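Local coordinates for tRNA nucleotidyl transferase-related protein (Thermotoga maritima, PDB 3H38) that probably adds the CCA nucleotides to the 3' end of tRNA, this chain being the class II CCA-adding part of a longer protein, at residues 232-237 and 250-255; 245-250 and 282-287; 294-299 and 303-308. All coordinates share one frame; numbering follows the deposited sequence.

Contact 1: 232-237 and 250-255; sequences KSIRRM and TYYTPS
Helix 230-239, in the probable RNA-binding region of this tRNA nucleotidyltransferase/poly(A) polymerase family member, is met by the loop leading into helix 254-274, where I234 and R235 receive the phenol of Y252. The touch is small and made by the outer end of the tyrosine. CG2 of I234 lies 3.7 Å from Y252 OH and 3.8 Å from Y252 CE1, the methyl approaching the ring obliquely, with the two side chains crossing at about a right angle. The root of Y252 points toward helix 230-239, and a chi1 of -160°, which leaves CG opposite the backbone N, carries the ring out to I234. The aliphatic CG of R235 comes alongside the hydroxyl, 4.1 Å from Y252 OH, and no hydrogen bond spans the two segments.

The polar ends are united instead through D257, outside both segments. Its OD2 takes a salt bridge from R235 NE and a hydrogen bond from Y252 OH, so one carboxylate oxygen fixes both groups at the start of helix 254-274. T253 occupies the N-cap of that helix, its OG1 bonded to M256 N. A small apolar touch beside a shared carboxylate thus joins helix 230-239 of the probable RNA-binding region to the start of helix 254-274, past the short helix 242-246.

Contact 2: 245-250 and 282-287; sequences HLFPKT and AVLHVF
F247 and F287 both hold CG anti to the carbonyl carbon, beside the backbone N (chi1 -43° and -80°), and these torsions turn the two rings into each other between the end of helix 242-246 and the end of helix 279-287. The rings meet obliquely, with planes at 37° and centroids 5.4 Å apart. The nearest carbons are F247 CE1 and F287 CD2, 3.8 Å apart. At the CE2-CZ side of the F247 ring, L284 brings in its CD2 methyl, 4.0 Å from F247 CE2 and equally close to CZ, the two side chains crossing at about a right angle. Within its own helix F287 is packed on one face by CG1 of V283, a turn earlier.

F247 is the first residue to leave helical geometry after helix 242-246 and starts a type I beta turn, closed by T250 N bonding to F247 O at 3.1 Å. This turn brings T250 back against the end of helix 279-287, beside the carbonyl of F287. Its CB and CG2 are both modelled very close to F287 O, and its chi1 lies off the staggered positions, so the rotation of this threonine is doubtful. Y291 also packs here, touching F247, P248 and T250, while its OH bonds to K249 N.

No hydrogen bond joins the two segments, and T250 OG1, as modelled, is buried without a partner. Cohesion between them therefore comes from the fit of aromatic and aliphatic carbon surfaces, while polar bonds run within the turn and to Y291 and Y303.

Contact 3: 294-299 and 303-308; sequences ESWKEV and YSLRRN
W296 reaches from helix 293-302 to the strip of chain at 305-307, and its indole makes contact through the far rim of the six-membered ring. CB sets the direction: CG stands anti to the backbone N (chi1 156°), which swings the ring to the returning chain although the root of the side chain does not point there. Next to the pyrrole nitrogen, CE2 passes 4.0 Å from R307 O. CZ2 is closer, 3.3 Å from R307 O, which approaches obliquely. At the tip CH2 lies 3.3 Å from R306 O, an oxygen placed at the ring edge in the plane of the indole; the same carbon reaches L305 CB at 4.1 Å. R306 O thus faces the slightly positive C-H at CH2, probably a weakly favourable electrostatic fit rather than conventional hydrogen bonding.

The setting is a connection between two consecutive helices, 293-302 and 309-328, in the all-helical C-terminal part of the chain. Helix 293-302 ends, Y303 departs from helical geometry, and an extended loop doubles back along the helix before helix 309-328 begins, whose L309 and I310 also touch the indole.

One turn past W296, V299 continues the apolar seam, with CG1 3.7 Å from L305 CD1. L305 points toward the helix and lies obliquely across both W296 and V299; F280, Y281 and L284 of helix 279-287 pack on it as well, and the OH of Y281 bonds to R306 N. Helix 293-302 closes with a weak hydrogen bond of 3.3 Å from Y303 N to V299 O, at an N-H...O angle of 152°. CD1 of the Y303 ring lies 3.8 Å from that V299 oxygen, while the phenol OH is bonded to L246 O.

How the contacts relate
From the N terminus, contact 1 closes the loop that runs from helix 230-239 through helix 242-246 to the start of helix 254-274. Contact 2 opens inside that loop and ends beyond it, at helix 279-287, so the two cross and share T250; Y252 also packs on F287, and I234 on V283. Contact 3 comes afterwards in series, a short local return between helices 293-302 and 309-328. It meets contact 2 through the L246 O to Y303 OH bond, F247 against Y303, and L284 against L305, but does not touch contact 1. Contact 2 therefore joins the probable RNA-binding region around helix 230-239 to the later helices.

Contact 1: 232-237 and 250-255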
loop_
_atom_site.group_PDB
_atom_site.type_symbol
_atom_site.label_atom_id
_atom_site.label_comp_id
_atom_site.label_asym_id
_atom_site.label_seq_id
_atom_site.Cartn_x
_atom_site.Cartn_y
_atom_site.Cartn_z
ATOM N N LYS A 232 -2.526 -11.563 5.950
ATOM C CA LYS A 232 -1.507 -12.566 5.997
ATOM C C LYS A 232 -0.170 -12.005 6.342
ATOM O O LYS A 232 0.559 -12.578 7.090
ATOM C CB LYS A 232 -1.355 -13.110 4.603
ATOM C CG LYS A 232 -2.008 -14.363 4.381
ATOM C CD LYS A 232 -1.212 -15.437 5.028
ATOM C CE LYS A 232 -0.325 -16.066 4.055
ATOM N NZ LYS A 232 0.100 -17.332 4.628
ATOM N N SER A 233 0.120 -10.879 5.727
ATOM C CA SER A 233 1.371 -10.126 5.873
ATOM C C SER A 233 1.478 -9.574 7.289
ATOM O O SER A 233 2.484 -9.748 7.992
ATOM C CB SER A 233 1.381 -8.946 4.906
ATOM O OG SER A 233 1.531 -9.360 3.566
ATOM N N ILE A 234 0.407 -8.910 7.697
ATOM C CA ILE A 234 0.265 -8.411 9.044
ATOM C C ILE A 234 0.495 -9.516 10.079
ATOM O O ILE A 234 1.221 -9.325 11.058
ATOM C CB ILE A 234 -1.105 -7.790 9.217
ATOM C CG1 ILE A 234 -1.200 -6.520 8.354
ATOM C CG2 ILE A 234 -1.370 -7.507 10.687
ATOM C CD1 ILE A 234 -2.545 -5.788 8.513
ATOM N N ARG A 235 -0.062 -10.693 9.842
ATOM C CA ARG A 235 0.098 -11.756 10.836
ATOM C C ARG A 235 1.511 -12.237 10.772
ATOM O O ARG A 235 2.076 -12.700 11.756
ATOM C CB ARG A 235 -0.904 -12.885 10.615
ATOM C CG ARG A 235 -2.341 -12.377 10.709
ATOM C CD ARG A 235 -3.328 -13.443 10.310
ATOM N NE ARG A 235 -4.586 -13.338 11.042
ATOM C CZ ARG A 235 -5.760 -13.741 10.558
ATOM N NH1 ARG A 235 -6.901 -13.619 11.279
ATOM N NH2 ARG A 235 -5.789 -14.245 9.329
ATOM N N ARG A 236 2.105 -12.082 9.600
ATOM C CA ARG A 236 3.482 -12.506 9.415
ATOM C C ARG A 236 4.415 -11.553 10.168
ATOM O O ARG A 236 5.346 -11.992 10.835
ATOM C CB ARG A 236 3.811 -12.595 7.918
ATOM C CG ARG A 236 5.140 -13.245 7.617
ATOM C CD ARG A 236 5.311 -14.619 8.264
ATOM N NE ARG A 236 6.209 -15.426 7.452
ATOM C CZ ARG A 236 6.961 -16.429 7.890
ATOM N NH1 ARG A 236 7.737 -17.080 7.039
ATOM N NH2 ARG A 236 6.954 -16.779 9.161
ATOM N N MET A 237 4.145 -10.252 10.079
ATOM C CA MET A 237 4.901 -9.239 10.828
ATOM C C MET A 237 4.837 -9.560 12.310
ATOM O O MET A 237 5.830 -9.525 13.012
ATOM C CB MET A 237 4.298 -7.848 10.599
ATOM C CG MET A 237 4.579 -7.286 9.184
ATOM S SD MET A 237 3.736 -5.714 8.755
ATOM C CE MET A 237 2.489 -6.313 7.616
ATOM N N THR A 250 1.934 -0.713 20.541
ATOM C CA THR A 250 0.931 -1.649 20.029
ATOM C C THR A 250 1.360 -3.114 20.208
ATOM O O THR A 250 2.475 -3.533 19.833
ATOM C CB THR A 250 0.477 -1.415 18.537
ATOM O OG1 THR A 250 1.067 -2.398 17.693
ATOM C CG2 THR A 250 0.789 -0.028 18.005
ATOM N N TYR A 251 0.440 -3.879 20.782
ATOM C CA TYR A 251 0.628 -5.294 21.049
ATOM C C TYR A 251 -0.369 -6.041 20.188
ATOM O O TYR A 251 -1.589 -5.820 20.302
ATOM C CB TYR A 251 0.393 -5.571 22.540
ATOM C CG TYR A 251 1.120 -4.556 23.367
ATOM C CD1 TYR A 251 2.484 -4.691 23.629
ATOM C CD2 TYR A 251 0.464 -3.422 23.834
ATOM C CE1 TYR A 251 3.171 -3.738 24.362
ATOM C CE2 TYR A 251 1.141 -2.456 24.573
ATOM C CZ TYR A 251 2.494 -2.619 24.834
ATOM O OH TYR A 251 3.158 -1.660 25.571
ATOM N N TYR A 252 0.148 -6.897 19.303
ATOM C CA TYR A 252 -0.723 -7.662 18.426
ATOM C C TYR A 252 -1.208 -8.914 19.132
ATOM O O TYR A 252 -0.459 -9.883 19.257
ATOM C CB TYR A 252 -0.007 -8.078 17.161
ATOM C CG TYR A 252 -0.979 -8.430 16.049
ATOM C CD1 TYR A 252 -1.644 -7.419 15.348
ATOM C CD2 TYR A 252 -1.267 -9.759 15.727
ATOM C CE1 TYR A 252 -2.536 -7.707 14.336
ATOM C CE2 TYR A 252 -2.174 -10.070 14.690
ATOM C CZ TYR A 252 -2.793 -9.031 14.002
ATOM O OH TYR A 252 -3.676 -9.286 12.985
ATOM N N THR A 253 -2.454 -8.889 19.582
ATOM C CA THR A 253 -3.004 -9.968 20.405
ATOM C C THR A 253 -4.097 -10.691 19.623
ATOM O O THR A 253 -4.487 -10.252 18.545
ATOM C CB THR A 253 -3.651 -9.403 21.703
ATOM O OG1 THR A 253 -4.514 -8.314 21.355
ATOM C CG2 THR A 253 -2.588 -8.904 22.705
ATOM N N PRO A 254 -4.607 -11.805 20.169
ATOM C CA PRO A 254 -5.792 -12.414 19.546
ATOM C C PRO A 254 -6.958 -11.437 19.455
ATOM O O PRO A 254 -7.724 -11.471 18.490
ATOM C CB PRO A 254 -6.090 -13.584 20.461
ATOM C CG PRO A 254 -4.681 -13.985 20.976
ATOM C CD PRO A 254 -4.031 -12.659 21.227
ATOM N N SER A 255 -7.043 -10.531 20.414
ATOM C CA SER A 255 -8.007 -9.427 20.371
ATOM C C SER A 255 -7.745 -8.480 19.199
ATOM O O SER A 255 -8.662 -8.075 18.479
ATOM C CB SER A 255 -7.959 -8.652 21.700
ATOM O OG SER A 255 -8.744 -7.481 21.660
#

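Contact 2: 245-250 and 282-287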
loop_
_atom_site.group_PDB
_atom_site.type_symbol
_atom_site.label_atom_id
_atom_site.label_comp_id
_atom_site.label_asym_id
_atom_site.label_seq_id
_atom_site.Cartn_x
_atom_site.Cartn_y
_atom_site.Cartn_z
ATOM N N HIS A 245 8.140 -3.243 17.013
ATOM C CA HIS A 245 9.289 -2.402 16.669
ATOM C C HIS A 245 8.902 -1.288 15.718
ATOM O O HIS A 245 9.636 -0.312 15.566
ATOM C CB HIS A 245 10.401 -3.208 16.032
ATOM C CG HIS A 245 11.127 -4.090 16.993
ATOM N ND1 HIS A 245 12.064 -3.607 17.871
ATOM C CD2 HIS A 245 11.068 -5.430 17.185
ATOM C CE1 HIS A 245 12.555 -4.617 18.583
ATOM N NE2 HIS A 245 11.962 -5.728 18.186
ATOM N N LEU A 246 7.768 -1.427 15.050
ATOM C CA LEU A 246 7.274 -0.296 14.268
ATOM C C LEU A 246 6.487 0.674 15.172
ATOM O O LEU A 246 6.617 1.900 15.061
ATOM C CB LEU A 246 6.426 -0.763 13.071
ATOM C CG LEU A 246 7.114 -1.672 12.052
ATOM C CD1 LEU A 246 6.213 -1.938 10.857
ATOM C CD2 LEU A 246 8.442 -1.052 11.590
ATOM N N PHE A 247 5.692 0.103 16.075
ATOM C CA PHE A 247 4.813 0.868 16.969
ATOM C C PHE A 247 4.942 0.293 18.364
ATOM O O PHE A 247 4.385 -0.758 18.664
ATOM C CB PHE A 247 3.357 0.791 16.516
ATOM C CG PHE A 247 3.189 0.943 15.047
ATOM C CD1 PHE A 247 3.125 -0.168 14.232
ATOM C CD2 PHE A 247 3.165 2.201 14.468
ATOM C CE1 PHE A 247 3.009 -0.024 12.857
ATOM C CE2 PHE A 247 3.055 2.354 13.101
ATOM C CZ PHE A 247 2.968 1.237 12.289
ATOM N N PRO A 248 5.675 1.003 19.220
ATOM C CA PRO A 248 6.224 0.520 20.489
ATOM C C PRO A 248 5.159 0.368 21.568
ATOM O O PRO A 248 5.419 -0.217 22.615
ATOM C CB PRO A 248 7.218 1.629 20.879
ATOM C CG PRO A 248 7.279 2.574 19.667
ATOM C CD PRO A 248 5.956 2.430 19.010
ATOM N N LYS A 249 3.978 0.916 21.323
ATOM C CA LYS A 249 2.868 0.763 22.249
ATOM C C LYS A 249 1.754 -0.138 21.726
ATOM O O LYS A 249 0.727 -0.293 22.386
ATOM C CB LYS A 249 2.286 2.121 22.627
ATOM C CG LYS A 249 2.658 2.559 24.013
ATOM C CD LYS A 249 4.106 2.933 24.101
ATOM C CE LYS A 249 4.523 3.073 25.553
ATOM N NZ LYS A 249 5.835 3.766 25.673
ATOM N N THR A 250 1.934 -0.713 20.541
ATOM C CA THR A 250 0.931 -1.649 20.029
ATOM C C THR A 250 1.360 -3.114 20.208
ATOM O O THR A 250 2.475 -3.533 19.833
ATOM C CB THR A 250 0.477 -1.415 18.537
ATOM O OG1 THR A 250 1.067 -2.398 17.693
ATOM C CG2 THR A 250 0.789 -0.028 18.005
ATOM N N ALA A 282 -6.638 3.266 7.981
ATOM C CA ALA A 282 -7.611 2.317 8.487
ATOM C C ALA A 282 -6.901 1.391 9.464
ATOM O O ALA A 282 -7.361 1.194 10.596
ATOM C CB ALA A 282 -8.210 1.521 7.355
ATOM N N VAL A 283 -5.767 0.839 9.037
ATOM C CA VAL A 283 -5.006 -0.081 9.889
ATOM C C VAL A 283 -4.444 0.604 11.129
ATOM O O VAL A 283 -4.278 -0.023 12.171
ATOM C CB VAL A 283 -3.846 -0.769 9.125
ATOM C CG1 VAL A 283 -3.178 -1.812 10.000
ATOM C CG2 VAL A 283 -4.369 -1.440 7.893
ATOM N N LEU A 284 -4.139 1.889 11.026
ATOM C CA LEU A 284 -3.605 2.592 12.188
ATOM C C LEU A 284 -4.699 2.859 13.221
ATOM O O LEU A 284 -4.424 2.932 14.425
ATOM C CB LEU A 284 -2.918 3.902 11.789
ATOM C CG LEU A 284 -1.647 3.854 10.936
ATOM C CD1 LEU A 284 -1.102 5.263 10.679
ATOM C CD2 LEU A 284 -0.577 2.999 11.583
ATOM N N HIS A 285 -5.939 3.007 12.756
ATOM C CA HIS A 285 -7.066 3.168 13.673
ATOM C C HIS A 285 -7.048 2.028 14.684
ATOM O O HIS A 285 -7.358 2.231 15.849
ATOM C CB HIS A 285 -8.400 3.212 12.941
ATOM C CG HIS A 285 -8.830 4.582 12.539
ATOM N ND1 HIS A 285 -9.773 5.305 13.240
ATOM C CD2 HIS A 285 -8.471 5.367 11.488
ATOM C CE1 HIS A 285 -9.982 6.464 12.646
ATOM N NE2 HIS A 285 -9.204 6.521 11.571
ATOM N N VAL A 286 -6.638 0.840 14.237
ATOM C CA VAL A 286 -6.553 -0.313 15.128
ATOM C C VAL A 286 -5.255 -0.340 15.922
ATOM O O VAL A 286 -5.268 -0.382 17.147
ATOM C CB VAL A 286 -6.725 -1.646 14.382
ATOM C CG1 VAL A 286 -6.626 -2.804 15.374
ATOM C CG2 VAL A 286 -8.080 -1.678 13.666
ATOM N N PHE A 287 -4.136 -0.316 15.213
ATOM C CA PHE A 287 -2.815 -0.327 15.833
ATOM C C PHE A 287 -2.678 0.655 16.964
ATOM O O PHE A 287 -2.108 0.350 18.017
ATOM C CB PHE A 287 -1.761 -0.024 14.779
ATOM C CG PHE A 287 -1.403 -1.211 13.932
ATOM C CD1 PHE A 287 -1.770 -2.486 14.325
ATOM C CD2 PHE A 287 -0.673 -1.061 12.775
ATOM C CE1 PHE A 287 -1.436 -3.579 13.583
ATOM C CE2 PHE A 287 -0.315 -2.169 12.018
ATOM C CZ PHE A 287 -0.696 -3.423 12.417
#

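Contact 3: 294-299 and 303-308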
loop_
_atom_site.group_PDB
_atom_site.type_symbol
_atom_site.label_atom_id
_atom_site.label_comp_id
_atom_site.label_asym_id
_atom_site.label_seq_id
_atom_site.Cartn_x
_atom_site.Cartn_y
_atom_site.Cartn_z
ATOM N N GLU A 294 2.012 11.133 24.595
ATOM C CA GLU A 294 3.429 11.202 24.259
ATOM C C GLU A 294 3.827 10.033 23.362
ATOM O O GLU A 294 4.689 10.172 22.489
ATOM C CB GLU A 294 4.303 11.258 25.518
ATOM C CG GLU A 294 4.025 10.177 26.548
ATOM C CD GLU A 294 2.649 10.307 27.193
ATOM O OE1 GLU A 294 1.668 9.803 26.607
ATOM O OE2 GLU A 294 2.543 10.899 28.290
ATOM N N SER A 295 3.197 8.881 23.569
ATOM C CA SER A 295 3.421 7.754 22.674
ATOM C C SER A 295 2.893 8.116 21.297
ATOM O O SER A 295 3.552 7.859 20.297
ATOM C CB SER A 295 2.765 6.486 23.202
ATOM O OG SER A 295 3.450 6.057 24.366
ATOM N N TRP A 296 1.724 8.754 21.270
ATOM C CA TRP A 296 1.158 9.303 20.043
ATOM C C TRP A 296 2.072 10.316 19.343
ATOM O O TRP A 296 2.360 10.176 18.153
ATOM C CB TRP A 296 -0.195 9.956 20.329
ATOM C CG TRP A 296 -0.615 11.016 19.332
ATOM C CD1 TRP A 296 -0.764 12.365 19.569
ATOM C CD2 TRP A 296 -0.952 10.816 17.949
ATOM N NE1 TRP A 296 -1.175 13.009 18.418
ATOM C CE2 TRP A 296 -1.295 12.084 17.411
ATOM C CE3 TRP A 296 -0.999 9.690 17.110
ATOM C CZ2 TRP A 296 -1.673 12.250 16.076
ATOM C CZ3 TRP A 296 -1.374 9.862 15.775
ATOM C CH2 TRP A 296 -1.713 11.132 15.278
ATOM N N LYS A 297 2.511 11.350 20.054
ATOM C CA LYS A 297 3.298 12.360 19.369
ATOM C C LYS A 297 4.559 11.762 18.750
ATOM O O LYS A 297 4.982 12.187 17.664
ATOM C CB LYS A 297 3.602 13.556 20.270
ATOM C CG LYS A 297 2.376 14.434 20.457
ATOM C CD LYS A 297 2.648 15.643 21.320
ATOM C CE LYS A 297 1.335 16.315 21.709
ATOM N NZ LYS A 297 1.427 16.917 23.061
ATOM N N GLU A 298 5.125 10.758 19.429
ATOM C CA GLU A 298 6.329 10.065 18.974
ATOM C C GLU A 298 6.046 9.380 17.652
ATOM O O GLU A 298 6.836 9.435 16.705
ATOM C CB GLU A 298 6.749 9.000 19.989
ATOM C CG GLU A 298 7.363 9.539 21.269
ATOM C CD GLU A 298 8.290 8.534 21.952
ATOM O OE1 GLU A 298 8.711 7.562 21.281
ATOM O OE2 GLU A 298 8.607 8.727 23.151
ATOM N N VAL A 299 4.901 8.718 17.604
ATOM C CA VAL A 299 4.503 8.005 16.421
ATOM C C VAL A 299 3.967 8.974 15.373
ATOM O O VAL A 299 4.309 8.880 14.186
ATOM C CB VAL A 299 3.487 6.892 16.777
ATOM C CG1 VAL A 299 2.419 6.797 15.730
ATOM C CG2 VAL A 299 4.220 5.563 16.973
ATOM N N TYR A 303 6.311 8.617 11.570
ATOM C CA TYR A 303 5.594 8.426 10.339
ATOM C C TYR A 303 4.874 9.716 10.262
ATOM O O TYR A 303 4.709 10.318 11.253
ATOM C CB TYR A 303 4.674 7.252 10.498
ATOM C CG TYR A 303 5.425 6.107 11.036
ATOM C CD1 TYR A 303 5.263 5.717 12.311
ATOM C CD2 TYR A 303 6.362 5.458 10.279
ATOM C CE1 TYR A 303 5.970 4.701 12.800
ATOM C CE2 TYR A 303 7.068 4.455 10.770
ATOM C CZ TYR A 303 6.863 4.058 12.024
ATOM O OH TYR A 303 7.568 3.047 12.542
ATOM N N SER A 304 4.543 10.254 9.125
ATOM C CA SER A 304 3.979 11.599 9.198
ATOM C C SER A 304 2.469 11.720 9.221
ATOM O O SER A 304 1.901 12.071 8.233
ATOM C CB SER A 304 4.578 12.479 8.124
ATOM O OG SER A 304 5.946 12.657 8.363
ATOM N N LEU A 305 1.844 11.501 10.372
ATOM C CA LEU A 305 0.396 11.355 10.516
ATOM C C LEU A 305 -0.334 12.673 10.740
ATOM O O LEU A 305 0.224 13.608 11.318
ATOM C CB LEU A 305 0.122 10.388 11.659
ATOM C CG LEU A 305 1.016 9.147 11.529
ATOM C CD1 LEU A 305 0.751 8.107 12.643
ATOM C CD2 LEU A 305 0.910 8.510 10.096
ATOM N N ARG A 306 -1.595 12.736 10.360
ATOM C CA ARG A 306 -2.397 13.904 10.605
ATOM C C ARG A 306 -2.502 14.113 12.079
ATOM O O ARG A 306 -2.500 13.186 12.821
ATOM C CB ARG A 306 -3.782 13.705 10.081
ATOM C CG ARG A 306 -3.842 13.421 8.645
ATOM C CD ARG A 306 -5.126 13.843 8.003
ATOM N NE ARG A 306 -4.922 14.033 6.574
ATOM C CZ ARG A 306 -5.775 14.631 5.742
ATOM N NH1 ARG A 306 -6.929 15.115 6.180
ATOM N NH2 ARG A 306 -5.470 14.732 4.459
ATOM N N ARG A 307 -2.575 15.352 12.510
ATOM C CA ARG A 307 -2.605 15.623 13.943
ATOM C C ARG A 307 -3.920 15.155 14.584
ATOM O O ARG A 307 -3.930 14.635 15.697
ATOM C CB ARG A 307 -2.372 17.119 14.220
ATOM C CG ARG A 307 -0.970 17.643 13.866
ATOM C CD ARG A 307 -0.762 19.094 14.318
ATOM N NE ARG A 307 -0.816 19.256 15.777
ATOM C CZ ARG A 307 0.243 19.181 16.585
ATOM N NH1 ARG A 307 1.445 18.940 16.073
ATOM N NH2 ARG A 307 0.105 19.344 17.903
ATOM N N ASN A 308 -5.003 15.315 13.865
ATOM C CA ASN A 308 -6.320 14.989 14.343
ATOM C C ASN A 308 -6.570 13.514 14.523
ATOM O O ASN A 308 -7.537 13.156 15.092
ATOM C CB ASN A 308 -7.357 15.544 13.378
ATOM C CG ASN A 308 -8.382 16.404 14.060
ATOM O OD1 ASN A 308 -9.508 15.979 14.313
ATOM N ND2 ASN A 308 -8.001 17.626 14.374
#